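Side-chain contact in putative TIM-barrel metal-dependent hydrolase (Mycobacterium avium subsp. paratuberculosis S397, PDB 4DZI), which is a putative metal-dependent hydrolase of the amidohydrolase family, with a TIM-barrel fold and a two-metal site occupied here by cadmium: residues C[227-232]-C[269-274]. Sequence-based numbering, arbitrary orientation.
Sequences VGFHLS and HDTMAS. With CD (cadmium ion), chain Q.
Asp270 OD1, next in the chain to the contact residue Thr271, is gripped from two sides of the subunit boundary: His269 ND1 donates to it at 2.8 Å, nearly along its C-O axis and close to the imidazole plane, and Arg266 of the second subunit forms a salt bridge with it. Asp270 OD2 is bonded to Tyr236 OH, so both carboxylate oxygens are engaged. One residue on, Thr271 turns its methyl to strand 227-230. Thr271 CG2 sits over the centre of the Phe229 ring, 3.7 Å from the centroid and 13° off the ring normal, a CH-pi contact. Because this methyl is anti to the backbone N (OG1 chi1 -70°), the hydroxyl lies beside that N and bonds back to Ala267 O in its own helix, leaving the methyl to meet the ring. Val227 CG2, two residues earlier on the strand, lies against the opposite face, offset toward the rim, so the ring is sandwiched. Met272 bends at chi2 (-63°) and brings CE to 3.7 Å from Phe229 CD2; its SD stands obliquely to the ring, 5.4 Å from the centroid, a Met-aromatic contact. The arrangement belongs to the beta-alpha layering of a TIM barrel: Phe229 points outward into helix 266-277, where it also touches Ile268 and Met275, while the next residue, His230, faces the metal centre. There His230 NE2 binds cadmium at 2.4 Å, together with Asp13, His15, Glu293 and Asp356. His230 ND1 donates to Leu231 O at 2.7 Å, somewhat out of the ring plane, which restrains the imidazole's rotation. Ser232 OG donates to His230 O at 2.7 Å, tying down the turn that leaves the strand.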
loop_
_atom_site.group_PDB
_atom_site.type_symbol
_atom_site.label_atom_id
_atom_site.label_comp_id
_atom_site.label_asym_id
_atom_site.label_seq_id
_atom_site.Cartn_x
_atom_site.Cartn_y
_atom_site.Cartn_z
ATOM N N VAL C 227 4.772 -18.894 -13.587
ATOM C CA VAL C 227 5.002 -18.686 -12.171
ATOM C C VAL C 227 3.670 -18.267 -11.569
ATOM O O VAL C 227 2.983 -17.378 -12.089
ATOM C CB VAL C 227 6.087 -17.612 -11.903
ATOM C CG1 VAL C 227 5.813 -16.325 -12.687
ATOM C CG2 VAL C 227 6.224 -17.365 -10.400
ATOM N N GLY C 228 3.295 -18.907 -10.467
ATOM C CA GLY C 228 2.072 -18.490 -9.790
ATOM C C GLY C 228 2.419 -17.782 -8.500
ATOM O O GLY C 228 3.387 -18.135 -7.834
ATOM N N PHE C 229 1.628 -16.744 -8.187
ATOM C CA PHE C 229 1.787 -15.967 -6.964
ATOM C C PHE C 229 0.499 -16.093 -6.153
ATOM O O PHE C 229 -0.538 -15.519 -6.507
ATOM C CB PHE C 229 2.019 -14.462 -7.284
ATOM C CG PHE C 229 3.344 -14.193 -7.949
ATOM C CD1 PHE C 229 4.525 -14.319 -7.242
ATOM C CD2 PHE C 229 3.402 -13.851 -9.296
ATOM C CE1 PHE C 229 5.754 -14.089 -7.864
ATOM C CE2 PHE C 229 4.640 -13.628 -9.927
ATOM C CZ PHE C 229 5.811 -13.751 -9.205
ATOM N N HIS C 230 0.555 -16.871 -5.079
ATOM C CA HIS C 230 -0.629 -17.101 -4.252
ATOM C C HIS C 230 -0.478 -16.401 -2.959
ATOM O O HIS C 230 0.627 -16.373 -2.412
ATOM C CB HIS C 230 -0.759 -18.607 -3.941
ATOM C CG HIS C 230 -2.033 -18.962 -3.181
ATOM N ND1 HIS C 230 -2.181 -18.783 -1.838
ATOM C CD2 HIS C 230 -3.252 -19.440 -3.645
ATOM C CE1 HIS C 230 -3.422 -19.148 -1.470
ATOM N NE2 HIS C 230 -4.086 -19.534 -2.567
ATOM N N LEU C 231 -1.584 -15.847 -2.465
ATOM C CA LEU C 231 -1.626 -15.234 -1.134
ATOM C C LEU C 231 -0.800 -16.027 -0.116
ATOM O O LEU C 231 -1.008 -17.227 0.061
ATOM C CB LEU C 231 -3.080 -15.204 -0.658
ATOM C CG LEU C 231 -3.324 -14.329 0.556
ATOM C CD1 LEU C 231 -3.096 -12.852 0.202
ATOM C CD2 LEU C 231 -4.747 -14.556 1.072
ATOM N N SER C 232 0.065 -15.332 0.635
ATOM C CA SER C 232 1.032 -16.011 1.515
ATOM C C SER C 232 1.259 -15.147 2.742
ATOM O O SER C 232 0.768 -14.014 2.795
ATOM C CB SER C 232 2.392 -16.141 0.802
ATOM O OG SER C 232 2.307 -16.963 -0.387
ATOM N N HIS C 269 0.234 -6.335 -5.295
ATOM C CA HIS C 269 0.532 -5.129 -6.052
ATOM C C HIS C 269 2.036 -4.933 -6.173
ATOM O O HIS C 269 2.561 -4.687 -7.288
ATOM C CB HIS C 269 -0.058 -3.933 -5.301
ATOM C CG HIS C 269 0.315 -2.603 -5.912
ATOM N ND1 HIS C 269 1.495 -1.997 -5.674
ATOM C CD2 HIS C 269 -0.389 -1.781 -6.784
ATOM C CE1 HIS C 269 1.550 -0.836 -6.386
ATOM N NE2 HIS C 269 0.394 -0.701 -7.044
ATOM N N ASP C 270 2.722 -5.000 -5.020
ATOM C CA ASP C 270 4.156 -4.745 -4.978
ATOM C C ASP C 270 4.950 -5.836 -5.716
ATOM O O ASP C 270 5.952 -5.565 -6.380
ATOM C CB ASP C 270 4.630 -4.567 -3.553
ATOM C CG ASP C 270 3.962 -3.380 -2.859
ATOM O OD1 ASP C 270 3.206 -2.635 -3.550
ATOM O OD2 ASP C 270 4.181 -3.208 -1.636
ATOM N N THR C 271 4.480 -7.081 -5.622
ATOM C CA THR C 271 5.083 -8.186 -6.362
ATOM C C THR C 271 5.029 -7.927 -7.873
ATOM O O THR C 271 6.036 -8.118 -8.596
ATOM C CB THR C 271 4.317 -9.498 -6.027
ATOM O OG1 THR C 271 4.627 -9.852 -4.675
ATOM C CG2 THR C 271 4.718 -10.691 -6.962
ATOM N N MET C 272 3.852 -7.583 -8.372
ATOM C CA MET C 272 3.698 -7.370 -9.798
ATOM C C MET C 272 4.471 -6.116 -10.222
ATOM O O MET C 272 5.068 -6.117 -11.274
ATOM C CB MET C 272 2.232 -7.298 -10.192
ATOM C CG MET C 272 1.478 -8.622 -10.049
ATOM S SD MET C 272 2.234 -9.815 -11.176
ATOM C CE MET C 272 1.263 -11.279 -10.788
ATOM N N ALA C 273 4.514 -5.100 -9.359
ATOM C CA ALA C 273 5.375 -3.941 -9.639
ATOM C C ALA C 273 6.832 -4.357 -9.764
ATOM O O ALA C 273 7.548 -3.901 -10.678
ATOM C CB ALA C 273 5.215 -2.876 -8.566
ATOM N N SER C 274 7.317 -5.146 -8.808
ATOM C CA SER C 274 8.687 -5.610 -8.839
ATOM C C SER C 274 8.981 -6.347 -10.131
ATOM O O SER C 274 9.993 -6.091 -10.788
ATOM C CB SER C 274 8.933 -6.502 -7.623
ATOM O OG SER C 274 10.200 -7.123 -7.715
HETATM CD CD CD Q . -6.304 -20.328 -2.495
#